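Local atomic coordinates of LbpB B-lobe (Moraxella bovis, PDB entry 3UAQ), a protein that probably binds lactoferrin as a bacterial lipoprotein, with an N-lobe built from a handle region and a beta barrel. Residues G205-D209 with F221-V225; T252-Q257 with Y267-Y271; I111-D115 with A230-G234; I61-N65 with D214-A218. All coordinates share one frame; numbering follows the deposited sequence.

Contact 1. Residues G205-D209 with F221-V225; sequences GYKMD and FAEQV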
# COMPACT_ATOMS: atom_id res chain seq x y z
N GLY A 205 -5.59 -15.61 -25.51
CA GLY A 205 -6.16 -16.94 -25.38
C GLY A 205 -6.16 -17.29 -23.91
O GLY A 205 -7.03 -18.03 -23.44
N TYR A 206 -5.19 -16.74 -23.19
CA TYR A 206 -5.05 -17.01 -21.76
C TYR A 206 -5.67 -15.93 -20.89
O TYR A 206 -5.59 -16.00 -19.66
CB TYR A 206 -3.57 -17.18 -21.41
CG TYR A 206 -2.99 -18.51 -21.85
CD1 TYR A 206 -2.35 -18.64 -23.08
CD2 TYR A 206 -3.07 -19.64 -21.04
CE1 TYR A 206 -1.81 -19.85 -23.49
CE2 TYR A 206 -2.53 -20.85 -21.44
CZ TYR A 206 -1.90 -20.96 -22.67
OH TYR A 206 -1.37 -22.17 -23.06
N LYS A 207 -6.29 -14.93 -21.53
CA LYS A 207 -6.85 -13.77 -20.82
C LYS A 207 -5.77 -13.03 -20.03
O LYS A 207 -6.04 -12.49 -18.94
CB LYS A 207 -8.01 -14.16 -19.90
CG LYS A 207 -9.05 -15.08 -20.54
CD LYS A 207 -9.54 -14.54 -21.87
CE LYS A 207 -10.32 -15.61 -22.65
NZ LYS A 207 -10.53 -15.23 -24.08
N MET A 208 -4.56 -13.01 -20.57
CA MET A 208 -3.45 -12.27 -19.98
C MET A 208 -3.12 -11.06 -20.84
O MET A 208 -3.42 -11.04 -22.03
CB MET A 208 -2.21 -13.17 -19.86
CG MET A 208 -2.30 -14.23 -18.77
SD MET A 208 -2.05 -13.55 -17.12
CE MET A 208 -2.56 -14.92 -16.10
N ASP A 209 -2.53 -10.05 -20.23
CA ASP A 209 -2.03 -8.93 -21.02
C ASP A 209 -0.97 -9.45 -21.97
O ASP A 209 -0.36 -10.49 -21.71
CB ASP A 209 -1.46 -7.83 -20.12
CG ASP A 209 -2.54 -7.10 -19.35
OD1 ASP A 209 -3.33 -6.37 -19.99
OD2 ASP A 209 -2.59 -7.25 -18.12
N PHE A 221 -1.64 -10.29 -11.56
CA PHE A 221 -1.91 -8.90 -11.91
C PHE A 221 -2.04 -8.68 -13.43
O PHE A 221 -2.48 -7.61 -13.86
CB PHE A 221 -0.83 -7.97 -11.34
CG PHE A 221 0.54 -8.18 -11.94
CD1 PHE A 221 1.53 -8.87 -11.24
CD2 PHE A 221 0.85 -7.69 -13.20
CE1 PHE A 221 2.78 -9.06 -11.79
CE2 PHE A 221 2.11 -7.88 -13.76
CZ PHE A 221 3.07 -8.56 -13.05
N ALA A 222 -1.65 -9.67 -14.22
CA ALA A 222 -1.72 -9.55 -15.67
C ALA A 222 -2.95 -10.25 -16.23
O ALA A 222 -3.23 -10.17 -17.43
CB ALA A 222 -0.45 -10.09 -16.32
N GLU A 223 -3.69 -10.95 -15.37
CA GLU A 223 -4.91 -11.61 -15.80
C GLU A 223 -6.04 -10.58 -15.90
O GLU A 223 -6.29 -9.83 -14.96
CB GLU A 223 -5.28 -12.77 -14.88
CG GLU A 223 -6.16 -13.80 -15.56
CD GLU A 223 -6.18 -15.14 -14.83
OE1 GLU A 223 -5.65 -15.22 -13.70
OE2 GLU A 223 -6.74 -16.10 -15.40
N GLN A 224 -6.70 -10.56 -17.05
CA GLN A 224 -7.58 -9.45 -17.40
C GLN A 224 -9.01 -9.55 -16.87
O GLN A 224 -9.75 -10.50 -17.15
CB GLN A 224 -7.61 -9.27 -18.92
CG GLN A 224 -6.23 -9.10 -19.56
CD GLN A 224 -6.31 -8.80 -21.04
OE1 GLN A 224 -7.16 -9.35 -21.76
NE2 GLN A 224 -5.43 -7.92 -21.52
N VAL A 225 -9.40 -8.54 -16.10
CA VAL A 225 -10.80 -8.29 -15.81
C VAL A 225 -11.12 -6.92 -16.38
O VAL A 225 -10.22 -6.09 -16.56
CB VAL A 225 -11.09 -8.30 -14.29
CG1 VAL A 225 -12.59 -8.46 -14.05
CG2 VAL A 225 -10.34 -9.43 -13.63

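Contact 2. Residues T252-Q257 with Y267-Y271; sequences TLSTKQ and YVDRY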
# COMPACT_ATOMS: atom_id res chain seq x y z
N THR A 252 -10.04 -23.50 -1.44
CA THR A 252 -10.16 -23.34 -2.87
C THR A 252 -9.68 -21.96 -3.31
O THR A 252 -9.97 -20.95 -2.65
CB THR A 252 -11.62 -23.53 -3.31
OG1 THR A 252 -12.12 -24.77 -2.77
CG2 THR A 252 -11.75 -23.53 -4.83
N LEU A 253 -8.94 -21.92 -4.41
CA LEU A 253 -8.49 -20.67 -5.00
C LEU A 253 -9.18 -20.50 -6.35
O LEU A 253 -9.09 -21.37 -7.21
CB LEU A 253 -6.98 -20.67 -5.21
CG LEU A 253 -6.16 -21.45 -4.18
CD1 LEU A 253 -4.71 -21.60 -4.64
CD2 LEU A 253 -6.24 -20.78 -2.82
N SER A 254 -9.86 -19.37 -6.53
CA SER A 254 -10.61 -19.12 -7.75
C SER A 254 -10.21 -17.79 -8.37
O SER A 254 -9.51 -16.99 -7.74
CB SER A 254 -12.12 -19.16 -7.48
OG SER A 254 -12.39 -19.12 -6.09
N THR A 255 -10.65 -17.56 -9.60
CA THR A 255 -10.35 -16.32 -10.29
C THR A 255 -11.63 -15.63 -10.72
O THR A 255 -12.55 -16.26 -11.25
CB THR A 255 -9.47 -16.56 -11.52
OG1 THR A 255 -8.28 -17.25 -11.14
CG2 THR A 255 -9.10 -15.22 -12.18
N LYS A 256 -11.68 -14.32 -10.48
CA LYS A 256 -12.77 -13.50 -10.97
C LYS A 256 -12.59 -13.20 -12.46
O LYS A 256 -11.60 -12.58 -12.86
CB LYS A 256 -12.87 -12.18 -10.19
CG LYS A 256 -13.34 -11.00 -11.03
CD LYS A 256 -13.82 -9.84 -10.16
CE LYS A 256 -12.82 -9.50 -9.08
NZ LYS A 256 -12.89 -8.05 -8.70
N GLN A 257 -13.52 -13.68 -13.27
CA GLN A 257 -13.66 -13.27 -14.65
C GLN A 257 -14.84 -12.30 -14.76
O GLN A 257 -15.86 -12.47 -14.09
CB GLN A 257 -13.93 -14.47 -15.56
CG GLN A 257 -13.43 -15.79 -15.03
CD GLN A 257 -12.38 -16.42 -15.93
OE1 GLN A 257 -11.31 -16.81 -15.47
NE2 GLN A 257 -12.68 -16.50 -17.22
N TYR A 267 -16.79 -16.39 -10.90
CA TYR A 267 -15.58 -17.00 -10.36
C TYR A 267 -15.36 -18.42 -10.86
O TYR A 267 -16.29 -19.24 -10.87
CB TYR A 267 -15.59 -16.96 -8.83
CG TYR A 267 -15.16 -15.62 -8.26
CD1 TYR A 267 -16.05 -14.57 -8.14
CD2 TYR A 267 -13.85 -15.42 -7.86
CE1 TYR A 267 -15.66 -13.35 -7.62
CE2 TYR A 267 -13.44 -14.21 -7.34
CZ TYR A 267 -14.35 -13.17 -7.22
OH TYR A 267 -13.95 -11.96 -6.70
N VAL A 268 -14.13 -18.71 -11.30
CA VAL A 268 -13.78 -20.05 -11.75
C VAL A 268 -12.74 -20.67 -10.82
O VAL A 268 -11.68 -20.08 -10.58
CB VAL A 268 -13.25 -20.03 -13.19
CG1 VAL A 268 -12.41 -18.79 -13.42
CG2 VAL A 268 -12.45 -21.29 -13.46
N ASP A 269 -13.05 -21.86 -10.30
CA ASP A 269 -12.12 -22.54 -9.40
C ASP A 269 -10.91 -23.08 -10.17
O ASP A 269 -11.05 -23.80 -11.16
CB ASP A 269 -12.83 -23.67 -8.63
CG ASP A 269 -13.91 -23.14 -7.70
OD1 ASP A 269 -13.91 -21.93 -7.42
OD2 ASP A 269 -14.75 -23.95 -7.24
N ARG A 270 -9.72 -22.70 -9.71
CA ARG A 270 -8.48 -23.14 -10.33
C ARG A 270 -7.86 -24.29 -9.55
O ARG A 270 -7.42 -25.28 -10.13
CB ARG A 270 -7.48 -21.99 -10.39
CG ARG A 270 -7.96 -20.78 -11.18
CD ARG A 270 -7.94 -21.03 -12.68
NE ARG A 270 -7.95 -19.78 -13.44
CZ ARG A 270 -8.37 -19.68 -14.70
NH1 ARG A 270 -8.83 -20.74 -15.34
NH2 ARG A 270 -8.34 -18.50 -15.31
N TYR A 271 -7.84 -24.15 -8.23
CA TYR A 271 -7.17 -25.11 -7.36
C TYR A 271 -7.95 -25.40 -6.09
O TYR A 271 -8.41 -24.48 -5.40
CB TYR A 271 -5.77 -24.60 -6.96
CG TYR A 271 -4.78 -24.53 -8.10
CD1 TYR A 271 -4.55 -23.35 -8.79
CD2 TYR A 271 -4.06 -25.66 -8.49
CE1 TYR A 271 -3.63 -23.28 -9.83
CE2 TYR A 271 -3.15 -25.60 -9.53
CZ TYR A 271 -2.94 -24.41 -10.20
OH TYR A 271 -2.03 -24.37 -11.23

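Contact 3. Residues I111-D115 with A230-G234; sequences IYQSD and APRQG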
# COMPACT_ATOMS: atom_id res chain seq x y z
N ILE A 111 7.91 1.39 -8.94
CA ILE A 111 7.72 0.05 -8.38
C ILE A 111 6.26 -0.23 -8.00
O ILE A 111 5.65 0.54 -7.25
CB ILE A 111 8.61 -0.16 -7.13
CG1 ILE A 111 10.08 -0.29 -7.55
CG2 ILE A 111 8.16 -1.38 -6.36
CD1 ILE A 111 11.07 0.15 -6.50
N TYR A 112 5.72 -1.32 -8.52
CA TYR A 112 4.36 -1.74 -8.17
C TYR A 112 4.41 -2.97 -7.27
O TYR A 112 5.23 -3.87 -7.47
CB TYR A 112 3.54 -2.03 -9.42
CG TYR A 112 3.44 -0.86 -10.37
CD1 TYR A 112 2.38 0.03 -10.30
CD2 TYR A 112 4.41 -0.66 -11.34
CE1 TYR A 112 2.29 1.11 -11.17
CE2 TYR A 112 4.33 0.42 -12.22
CZ TYR A 112 3.27 1.30 -12.13
OH TYR A 112 3.19 2.37 -13.00
N GLN A 113 3.52 -3.01 -6.29
CA GLN A 113 3.53 -4.09 -5.31
C GLN A 113 2.14 -4.32 -4.75
O GLN A 113 1.26 -3.46 -4.84
CB GLN A 113 4.50 -3.76 -4.18
CG GLN A 113 4.35 -2.33 -3.64
CD GLN A 113 5.32 -2.03 -2.52
OE1 GLN A 113 5.35 -2.72 -1.50
NE2 GLN A 113 6.13 -0.98 -2.71
N SER A 114 1.94 -5.50 -4.17
CA SER A 114 0.65 -5.89 -3.63
C SER A 114 0.28 -5.05 -2.42
O SER A 114 1.15 -4.57 -1.70
CB SER A 114 0.66 -7.38 -3.27
OG SER A 114 0.56 -8.19 -4.43
N ASP A 115 -1.03 -4.87 -2.21
CA ASP A 115 -1.52 -4.12 -1.05
C ASP A 115 -1.34 -4.91 0.24
O ASP A 115 -1.62 -6.11 0.29
CB ASP A 115 -3.00 -3.75 -1.25
CG ASP A 115 -3.17 -2.55 -2.17
OD1 ASP A 115 -2.22 -2.24 -2.92
OD2 ASP A 115 -4.26 -1.94 -2.14
N ALA A 230 -3.24 -1.96 -15.77
CA ALA A 230 -1.99 -1.99 -15.04
C ALA A 230 -1.76 -3.33 -14.36
O ALA A 230 -2.25 -4.36 -14.85
CB ALA A 230 -1.97 -0.86 -14.01
N PRO A 231 -0.99 -3.33 -13.26
CA PRO A 231 -1.05 -4.45 -12.31
C PRO A 231 -2.40 -4.43 -11.60
O PRO A 231 -2.76 -3.43 -10.97
CB PRO A 231 0.09 -4.13 -11.32
CG PRO A 231 0.41 -2.69 -11.53
CD PRO A 231 0.15 -2.45 -12.98
N ARG A 232 -3.15 -5.52 -11.72
CA ARG A 232 -4.49 -5.60 -11.14
C ARG A 232 -4.47 -6.33 -9.79
O ARG A 232 -3.54 -7.09 -9.49
CB ARG A 232 -5.43 -6.32 -12.10
CG ARG A 232 -5.43 -5.76 -13.52
CD ARG A 232 -6.25 -6.64 -14.44
NE ARG A 232 -6.38 -6.06 -15.78
CZ ARG A 232 -5.47 -6.20 -16.73
NH1 ARG A 232 -4.36 -6.88 -16.49
NH2 ARG A 232 -5.66 -5.64 -17.92
N GLN A 233 -5.51 -6.13 -8.99
CA GLN A 233 -5.59 -6.77 -7.68
C GLN A 233 -7.02 -7.16 -7.32
O GLN A 233 -7.97 -6.55 -7.79
CB GLN A 233 -5.01 -5.87 -6.59
CG GLN A 233 -3.49 -5.73 -6.61
CD GLN A 233 -2.97 -5.02 -5.38
OE1 GLN A 233 -3.21 -5.45 -4.25
NE2 GLN A 233 -2.24 -3.92 -5.59
N GLY A 234 -7.15 -8.17 -6.47
CA GLY A 234 -8.45 -8.55 -5.93
C GLY A 234 -9.28 -9.40 -6.87
O GLY A 234 -10.48 -9.56 -6.66

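Contact 4. Residues I61-N65 with D214-A218; sequences IPKRN and DEVGA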
# COMPACT_ATOMS: atom_id res chain seq x y z
N ILE A 61 11.04 -15.45 -8.62
CA ILE A 61 11.30 -14.47 -9.66
C ILE A 61 10.58 -14.86 -10.96
O ILE A 61 10.38 -16.04 -11.22
CB ILE A 61 12.82 -14.36 -9.87
CG1 ILE A 61 13.53 -15.33 -8.92
CG2 ILE A 61 13.29 -12.95 -9.60
CD1 ILE A 61 15.05 -15.35 -9.01
N PRO A 62 10.19 -13.87 -11.78
CA PRO A 62 9.16 -14.05 -12.81
C PRO A 62 9.67 -14.65 -14.13
O PRO A 62 8.86 -14.98 -15.00
CB PRO A 62 8.65 -12.63 -13.03
CG PRO A 62 9.90 -11.80 -12.85
CD PRO A 62 10.79 -12.52 -11.86
N LYS A 63 10.99 -14.77 -14.29
CA LYS A 63 11.54 -15.44 -15.47
C LYS A 63 11.31 -14.70 -16.79
O LYS A 63 10.31 -13.99 -16.95
CB LYS A 63 10.98 -16.85 -15.59
CG LYS A 63 11.37 -17.78 -14.47
CD LYS A 63 10.21 -18.67 -14.10
CE LYS A 63 9.01 -17.83 -13.72
NZ LYS A 63 7.74 -18.59 -13.86
N ARG A 64 12.23 -14.89 -17.74
CA ARG A 64 12.09 -14.30 -19.07
C ARG A 64 12.66 -15.17 -20.19
O ARG A 64 13.40 -16.13 -19.93
CB ARG A 64 12.68 -12.89 -19.09
CG ARG A 64 11.74 -11.83 -18.51
CD ARG A 64 12.25 -11.25 -17.20
NE ARG A 64 12.61 -9.84 -17.34
CZ ARG A 64 13.86 -9.40 -17.50
NH1 ARG A 64 14.87 -10.26 -17.54
NH2 ARG A 64 14.10 -8.10 -17.63
N ASN A 65 12.31 -14.84 -21.43
CA ASN A 65 12.59 -15.69 -22.59
C ASN A 65 13.82 -15.22 -23.37
O ASN A 65 14.91 -15.05 -22.81
CB ASN A 65 11.37 -15.71 -23.52
CG ASN A 65 11.07 -17.10 -24.07
OD1 ASN A 65 11.39 -18.11 -23.45
ND2 ASN A 65 10.44 -17.14 -25.25
N ASP A 214 4.57 -15.79 -22.63
CA ASP A 214 5.50 -16.14 -23.70
C ASP A 214 6.82 -15.36 -23.64
O ASP A 214 7.86 -15.83 -24.12
CB ASP A 214 4.83 -15.94 -25.06
CG ASP A 214 4.02 -14.66 -25.12
OD1 ASP A 214 4.03 -13.89 -24.14
OD2 ASP A 214 3.36 -14.42 -26.16
N GLU A 215 6.78 -14.16 -23.07
CA GLU A 215 7.99 -13.35 -22.91
C GLU A 215 8.33 -13.16 -21.43
O GLU A 215 9.50 -13.14 -21.05
CB GLU A 215 7.83 -12.00 -23.62
CG GLU A 215 7.52 -12.13 -25.10
CD GLU A 215 7.23 -10.80 -25.75
OE1 GLU A 215 7.10 -9.79 -25.03
OE2 GLU A 215 7.14 -10.75 -27.00
N VAL A 216 7.30 -12.99 -20.60
CA VAL A 216 7.47 -13.01 -19.15
C VAL A 216 6.53 -14.07 -18.59
O VAL A 216 5.51 -14.38 -19.21
CB VAL A 216 7.14 -11.66 -18.51
CG1 VAL A 216 7.71 -11.58 -17.11
CG2 VAL A 216 7.68 -10.52 -19.36
N GLY A 217 6.88 -14.64 -17.44
CA GLY A 217 5.97 -15.55 -16.77
C GLY A 217 4.65 -14.85 -16.47
O GLY A 217 4.63 -13.76 -15.90
N ALA A 218 3.54 -15.48 -16.85
CA ALA A 218 2.22 -14.88 -16.63
C ALA A 218 1.91 -14.74 -15.14
O ALA A 218 2.37 -15.54 -14.32
CB ALA A 218 1.14 -15.70 -17.33

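Contact 1. Residues G205-D209 with F221-V225
Q224 and D209 meet amide to carboxylate: Q224 NE2 donates to D209 OD1 at 3.0 Å, with 167° at the hydrogen. The two flat groups stand 78° apart. D209 OD1 lies in the plane of the Q224 amide, whereas NE2 stands above the plane of the carboxylate. Extended beyond CG, the glutamine chain runs across the opposing backbone, with Q224 CG 3.5 Å from K207 O. D209 OD2 is paired with R232 in a salt bridge. M208 approaches differently. Its CB sets off away from 221-225, but a bend at chi2 folds the thioether back, leaving M208 SD 3.9 Å from A222 CB and M208 CE 3.7 Å from E223 CB. Between these side chains the backbones form a single bridge, M208 with E223, made by Q224 N to K207 O (2.8 Å) and D209 N to A222 O (2.9 Å). Their directions differ by 112°, so no regular strand pair develops. Both segments belong to the long excursion between barrel strands 170-184 and 236-243, which here closes on itself. E223, its CG anti to the backbone N, passes beside the methionine methyl and delivers its buried carboxylate to R270 in a salt bridge and to H236 in a hydrogen bond. M208 and E223 both rest on F179 of strand 170-184, while F221 stacks with F127 and Y206 with F300.

Contact 2. Residues T252-Q257 with Y267-Y271
T252-Q257 and Y267-Y271 run antiparallel, their axes 4.4 Å apart at closest and their N-to-C directions 143° apart, with T255 and V268 as a regular hydrogen-bonded pair joined by two N to O bonds of 2.9 Å. On the face carrying S254, K256, Y267 and D269, the Y267 ring lies across the neighbouring strand: K256 CB sits 3.8 Å from the ring centroid, over the face but displaced toward the rim, in a CH-pi contact, while S254 CB meets the ring edge. T252 CG2 lies 3.6 Å from D269 CG. Farther along, L253 O accepts from R270 N at 2.9 Å and from Y271 N at 3.2 Å, both donors lying in the carbonyl plane. Two residues thus face one, a classic beta bulge within the hairpin of barrel strands 248-257 and 266-278. L253, T255, V268 and Y271 occupy the other face, where L253 CD1 touches Y271 CB. R270, bent at chi2 (-74°), brings its NE to T255 OG1 in a weak bond of 3.4 Å, although the stronger partner of its guanidinium is E223. L253, T255 and R270 all touch W177 of strand 170-184.

Contact 3. Residues I111-D115 with A230-G234
P231 packs against the Y112 ring, and this is the close apolar part of the contact. P231 CG lies 3.6 Å from Y112 CD1, while P231 CD stands 4.3 Å above one ring face, offset toward the rim. Of the proline side chain, only CG comes within 4.2 Å of the tyrosine side chain, and the two side chains cross at about a right angle. Toward solvent the contact becomes polar and sparse. Q233 reaches out on a chain extended beyond CG and grips D115 through both ends of its amide: Q233 OE1 accepts from D115 N at 3.0 Å (162° at the hydrogen), and Q233 NE2 donates to D115 OD1 at 3.2 Å. Amide and carboxylate planes are 87° apart. NE2 meets OD1 from above the carboxylate plane, and the pair of bonds should restrain rotation of the amide. No backbone-to-backbone hydrogen bond joins the segments, whose nearest CA atoms, Y112 and P231, are 7.3 Å apart; just 210 Å² is buried in all. Q113 and D115 are exposed. Here a handle segment touches a barrel-side loop. Y112 and S114 pair through their backbones with F127 and W125 of strand 121-128, against which P231 also packs; I111 lies on helix 95-105, and R232, a few residues before strand 236-243, bonds through its backbone to F221.

Contact 4. Residues I61-N65 with D214-A218
P62 and G217 supply the clearest polar link: G217 N donates to P62 O at 3.2 Å, tilted 22° from the carbonyl plane. With no side chain on G217, the same oxygen also lies 3.4 Å from G217 CA. Beside this, V216 holds CG1 anti to its backbone N (chi1 -163°), placing V216 CG1 3.5 Å from K63 O and 4.3 Å from P62 CB. The carbonyl of E215 faces the other end, accepting a weak bond from N65 N at 3.3 Å while R64 CG passes alongside at 3.6 Å from E215 O. N65 ND2 comes near D214 O, but at an angle too poor for a hydrogen bond. The backbones make a single bridge, R64 with V216, between two loops: one follows handle strand 57-60, the other belongs to the excursion between barrel strands 170-184 and 236-243. Strands of both regions form the next shell. E215 and V216 lie against T149 of strand 146-159, and R64 touches Y148 of that strand. K63, poorly ordered, packs with V180 and V183 of strand 170-184 and with V80, while N65 also touches V183 and V80. A218 continues onto the barrel by hydrogen bonds to T181.

Overall arrangement
The excursion between strands 170-184 and 236-243 contributes to contacts 1, 3 and 4. Contact 1 is nested within the chain loop closed by contact 3, whereas contacts 3 and 4 cross along the sequence. They join handle to barrel at two separate places, with centres about 17 Å apart and nearest atoms about 10 Å apart. Contact 1 lies about 14 Å, centre to centre, from each of the others and touches all three: V225 CG2 to K256 O of contact 2 at 3.5 Å, F221 O to R232 N of contact 3 at 3.1 Å, a probable hydrogen bond, and M208 SD to A218 CB of contact 4 at 3.9 Å. Contacts 2 and 4, centres about 22 Å apart, lie on opposite sides of the chain's centre.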